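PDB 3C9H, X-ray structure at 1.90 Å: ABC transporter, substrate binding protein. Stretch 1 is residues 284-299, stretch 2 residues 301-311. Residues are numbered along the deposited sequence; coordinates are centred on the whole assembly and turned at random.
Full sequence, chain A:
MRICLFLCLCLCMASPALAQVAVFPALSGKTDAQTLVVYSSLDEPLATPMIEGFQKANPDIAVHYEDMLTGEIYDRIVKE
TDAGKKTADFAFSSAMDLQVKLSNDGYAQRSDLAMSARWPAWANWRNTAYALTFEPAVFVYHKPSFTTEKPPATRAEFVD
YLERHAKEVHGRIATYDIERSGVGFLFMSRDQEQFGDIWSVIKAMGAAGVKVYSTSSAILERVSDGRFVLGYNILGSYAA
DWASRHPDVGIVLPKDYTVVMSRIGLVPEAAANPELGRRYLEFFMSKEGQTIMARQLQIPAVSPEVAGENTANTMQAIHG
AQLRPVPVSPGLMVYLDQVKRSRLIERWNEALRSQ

Stretch 1 284-299: FMSKEGQTIMARQLQI
Stretch 2 (301-311) AVSPEVAGENT

The direct hydrogen bonds assigned between these stretches come from one side chain and are weak: Arg 295 NH1 and NH2 reach Ala 307 O at 3.2 and 3.0 Å, with N-H...O angles of 127° and 130°. Its CA-to-CB bond points away from stretch 2, but chi1 -52°, chi2 -94°, chi3 -160° and chi4 -76° bring the guanidinium back. Water 2 accepts from Ala 307 N (2.9 Å) and, weakly, from Arg 295 NH2 (3.3 Å).

Stretch 1 is mainly a helix starting at Lys 287, with phi/psi near -60/-45 over its first turns. Ser 286 (-68/157, chi1 p) caps it, OG accepting from Gly 289 N at 2.9 Å. Gln 298 leaves helical geometry at 56/33, and Ile 299 is extended at -112/108. In stretch 2, which lacks regular structure, Ala 301 to Glu 305 runs against the helix; the chain then turns, and Glu 305 to Asn 310 runs roughly parallel to it, with CA-CA distances of 5.8 Å for Lys 287-Glu 305 and 5.2 Å for Ala 294-Asn 310. A type I turn spans Ser 303 to Val 306, closed by Val 306 N to Ser 303 O (3.2 Å); Ser 303 OG accepts from Glu 305 N at 2.9 Å. Ala 301 N donates to Asn 310 O (3.1 Å), joining the two limbs of the loop.

Val 306 (chi1 t) points toward the helix, its CG2 lying 3.7 Å from Gln 290 CB and 3.8 Å from Thr 291 OG1. Apolar side chains meet where Ala 294 CB lies 4.2 Å from Ala 301 CB and 4.4 Å from Val 306 CG1. Asn 310 (chi1 m) sets CB 4.0 Å from Ala 294 CB. Gln 290 (m, m) packs CG 3.6 Å from Ser 303 CB.

At the exposed margin, water 1 bridges the stretches, accepting from Lys 287 N (2.9 Å) and donating to Glu 305 OE1 (2.8 Å). Gly 308, at 127/-175, adopts a conformation that calls for glycine.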

# COMPACT_ATOMS: atom_id res chain seq x y z
N PHE A 284 11.75 4.28 11.08
CA PHE A 284 11.15 3.35 10.15
C PHE A 284 12.16 2.47 9.41
O PHE A 284 11.80 1.39 8.97
CB PHE A 284 10.24 4.07 9.14
CG PHE A 284 8.82 4.24 9.63
CD1 PHE A 284 7.74 3.73 8.89
CD2 PHE A 284 8.55 4.87 10.84
CE1 PHE A 284 6.44 3.86 9.33
CE2 PHE A 284 7.26 5.00 11.31
CZ PHE A 284 6.20 4.50 10.55
N MET A 285 13.40 2.94 9.25
CA MET A 285 14.46 2.20 8.56
C MET A 285 15.27 1.32 9.52
O MET A 285 15.96 0.39 9.07
CB MET A 285 15.43 3.17 7.85
CG MET A 285 14.87 3.94 6.63
SD MET A 285 16.01 5.19 5.97
CE MET A 285 17.09 4.12 5.01
N SER A 286 15.16 1.62 10.82
CA SER A 286 15.98 1.01 11.88
C SER A 286 15.64 -0.48 12.08
O SER A 286 14.54 -0.93 11.76
CB SER A 286 15.79 1.76 13.22
OG SER A 286 14.50 1.52 13.81
N LYS A 287 16.58 -1.24 12.64
CA LYS A 287 16.29 -2.63 13.02
C LYS A 287 15.06 -2.70 13.91
O LYS A 287 14.18 -3.53 13.66
CB LYS A 287 17.49 -3.30 13.69
CG LYS A 287 17.34 -4.80 13.81
CD LYS A 287 18.54 -5.42 14.50
CE LYS A 287 18.39 -6.94 14.60
NZ LYS A 287 19.70 -7.56 14.97
N GLU A 288 14.97 -1.82 14.92
CA GLU A 288 13.83 -1.79 15.84
C GLU A 288 12.51 -1.55 15.11
O GLU A 288 11.56 -2.30 15.29
CB GLU A 288 14.01 -0.72 16.94
CG GLU A 288 12.94 -0.82 18.07
CD GLU A 288 12.83 0.43 18.99
OE1 GLU A 288 13.82 1.19 19.14
OE2 GLU A 288 11.73 0.63 19.58
N GLY A 289 12.45 -0.50 14.30
CA GLY A 289 11.24 -0.14 13.60
C GLY A 289 10.80 -1.22 12.62
O GLY A 289 9.64 -1.62 12.59
N GLN A 290 11.76 -1.71 11.84
CA GLN A 290 11.50 -2.77 10.87
C GLN A 290 11.09 -4.10 11.52
O GLN A 290 10.33 -4.87 10.93
CB GLN A 290 12.72 -2.96 9.96
CG GLN A 290 12.98 -1.77 9.02
CD GLN A 290 12.25 -1.84 7.68
OE1 GLN A 290 11.58 -0.87 7.27
NE2 GLN A 290 12.36 -2.97 6.99
N THR A 291 11.58 -4.36 12.74
CA THR A 291 11.18 -5.56 13.49
C THR A 291 9.72 -5.46 13.99
O THR A 291 8.99 -6.45 13.99
CB THR A 291 12.16 -5.89 14.64
OG1 THR A 291 13.47 -6.06 14.12
CG2 THR A 291 11.76 -7.18 15.37
N ILE A 292 9.30 -4.26 14.40
CA ILE A 292 7.89 -4.01 14.78
C ILE A 292 6.97 -4.28 13.60
O ILE A 292 5.97 -4.99 13.75
CB ILE A 292 7.65 -2.58 15.33
CG1 ILE A 292 8.41 -2.38 16.65
CG2 ILE A 292 6.14 -2.33 15.51
CD1 ILE A 292 8.58 -0.88 17.07
N MET A 293 7.29 -3.75 12.44
CA MET A 293 6.53 -4.06 11.20
C MET A 293 6.40 -5.57 10.93
O MET A 293 5.31 -6.13 10.81
CB MET A 293 7.25 -3.49 9.98
CG MET A 293 7.05 -2.04 9.64
SD MET A 293 8.20 -1.62 8.27
CE MET A 293 8.25 0.15 8.47
N ALA A 294 7.55 -6.23 10.84
CA ALA A 294 7.61 -7.65 10.54
C ALA A 294 6.91 -8.52 11.58
O ALA A 294 6.21 -9.46 11.23
CB ALA A 294 9.06 -8.09 10.40
N ARG A 295 7.13 -8.21 12.85
CA ARG A 295 6.71 -9.10 13.93
C ARG A 295 5.37 -8.73 14.52
O ARG A 295 4.70 -9.60 15.11
CB ARG A 295 7.75 -9.13 15.04
CG ARG A 295 9.14 -9.42 14.55
CD ARG A 295 9.54 -10.89 14.60
NE ARG A 295 11.01 -10.99 14.56
CZ ARG A 295 11.76 -10.81 13.46
NH1 ARG A 295 11.21 -10.58 12.27
NH2 ARG A 295 13.09 -10.90 13.57
N GLN A 296 4.97 -7.47 14.40
CA GLN A 296 3.72 -7.01 14.98
C GLN A 296 2.64 -6.71 13.97
O GLN A 296 1.48 -7.05 14.20
CB GLN A 296 3.94 -5.80 15.89
CG GLN A 296 4.64 -6.17 17.18
CD GLN A 296 4.81 -4.99 18.13
OE1 GLN A 296 3.89 -4.21 18.37
NE2 GLN A 296 6.01 -4.86 18.69
N LEU A 297 3.01 -6.09 12.84
CA LEU A 297 2.00 -5.57 11.91
C LEU A 297 1.79 -6.44 10.68
O LEU A 297 1.04 -6.05 9.78
CB LEU A 297 2.39 -4.13 11.47
CG LEU A 297 2.94 -3.14 12.50
CD1 LEU A 297 3.16 -1.77 11.88
CD2 LEU A 297 2.03 -3.06 13.71
N GLN A 298 2.46 -7.59 10.60
CA GLN A 298 2.36 -8.44 9.40
C GLN A 298 2.73 -7.67 8.13
O GLN A 298 2.18 -7.93 7.06
CB GLN A 298 0.94 -9.00 9.27
CG GLN A 298 0.51 -9.92 10.39
CD GLN A 298 0.91 -11.34 10.10
OE1 GLN A 298 2.05 -11.61 9.69
NE2 GLN A 298 -0.01 -12.26 10.31
N ILE A 299 3.66 -6.72 8.25
CA ILE A 299 4.15 -5.96 7.12
C ILE A 299 5.62 -6.38 6.91
O ILE A 299 6.48 -6.10 7.77
CB ILE A 299 4.06 -4.48 7.39
CG1 ILE A 299 2.59 -4.07 7.55
CG2 ILE A 299 4.77 -3.71 6.26
CD1 ILE A 299 2.39 -2.60 7.89
N ALA A 301 9.44 -6.72 6.15
CA ALA A 301 10.52 -5.74 6.26
C ALA A 301 11.46 -5.77 5.04
O ALA A 301 11.62 -6.81 4.38
CB ALA A 301 11.34 -6.00 7.55
N VAL A 302 12.05 -4.62 4.76
CA VAL A 302 13.07 -4.44 3.72
C VAL A 302 14.51 -4.34 4.32
O VAL A 302 15.48 -4.56 3.61
CB VAL A 302 12.73 -3.19 2.87
CG1 VAL A 302 13.88 -2.78 1.95
CG2 VAL A 302 11.48 -3.44 2.05
N SER A 303 14.64 -4.04 5.62
CA SER A 303 15.97 -3.79 6.20
C SER A 303 16.86 -5.02 6.09
O SER A 303 16.42 -6.11 6.44
CB SER A 303 15.90 -3.42 7.68
OG SER A 303 17.20 -3.55 8.26
N PRO A 304 18.12 -4.84 5.65
CA PRO A 304 19.01 -5.99 5.60
C PRO A 304 19.40 -6.49 7.01
O PRO A 304 20.01 -7.56 7.14
CB PRO A 304 20.23 -5.46 4.82
CG PRO A 304 20.24 -3.99 5.04
CD PRO A 304 18.79 -3.59 5.23
N GLU A 305 19.05 -5.74 8.04
CA GLU A 305 19.27 -6.15 9.43
C GLU A 305 18.19 -7.03 10.04
O GLU A 305 18.37 -7.52 11.16
CB GLU A 305 19.39 -4.91 10.31
CG GLU A 305 20.50 -3.99 9.93
CD GLU A 305 20.65 -2.88 10.94
OE1 GLU A 305 19.78 -1.96 10.98
OE2 GLU A 305 21.61 -2.95 11.72
N VAL A 306 17.08 -7.24 9.34
CA VAL A 306 15.97 -8.02 9.90
C VAL A 306 15.85 -9.39 9.21
O VAL A 306 15.82 -9.49 7.98
CB VAL A 306 14.65 -7.19 9.86
CG1 VAL A 306 13.45 -7.99 10.44
CG2 VAL A 306 14.85 -5.86 10.61
N ALA A 307 15.81 -10.45 10.02
CA ALA A 307 15.71 -11.85 9.56
C ALA A 307 14.35 -12.40 9.91
O ALA A 307 13.68 -11.88 10.78
CB ALA A 307 16.81 -12.71 10.21
N GLY A 308 13.93 -13.44 9.19
CA GLY A 308 12.68 -14.13 9.50
C GLY A 308 11.78 -14.23 8.28
O GLY A 308 12.17 -13.85 7.18
N GLU A 309 10.57 -14.75 8.48
CA GLU A 309 9.70 -15.06 7.35
C GLU A 309 9.03 -13.81 6.77
O GLU A 309 8.82 -13.71 5.56
CB GLU A 309 8.68 -16.15 7.73
CG GLU A 309 7.49 -15.69 8.54
CD GLU A 309 6.43 -16.80 8.69
OE1 GLU A 309 6.80 -17.98 8.95
OE2 GLU A 309 5.23 -16.49 8.56
N ASN A 310 8.72 -12.84 7.64
CA ASN A 310 8.13 -11.57 7.18
C ASN A 310 9.25 -10.60 6.77
O ASN A 310 9.41 -9.53 7.36
CB ASN A 310 7.22 -10.94 8.25
CG ASN A 310 5.81 -11.45 8.20
OD1 ASN A 310 5.04 -11.24 9.15
ND2 ASN A 310 5.46 -12.14 7.12
N THR A 311 10.01 -11.00 5.76
CA THR A 311 11.03 -10.15 5.17
C THR A 311 11.00 -10.30 3.66
O THR A 311 10.60 -11.34 3.14
CB THR A 311 12.43 -10.49 5.72
OG1 THR A 311 12.81 -11.81 5.29
CG2 THR A 311 12.44 -10.41 7.25
O HOH W 1 19.16 -0.07 12.97
O HOH W 2 16.24 -10.06 12.86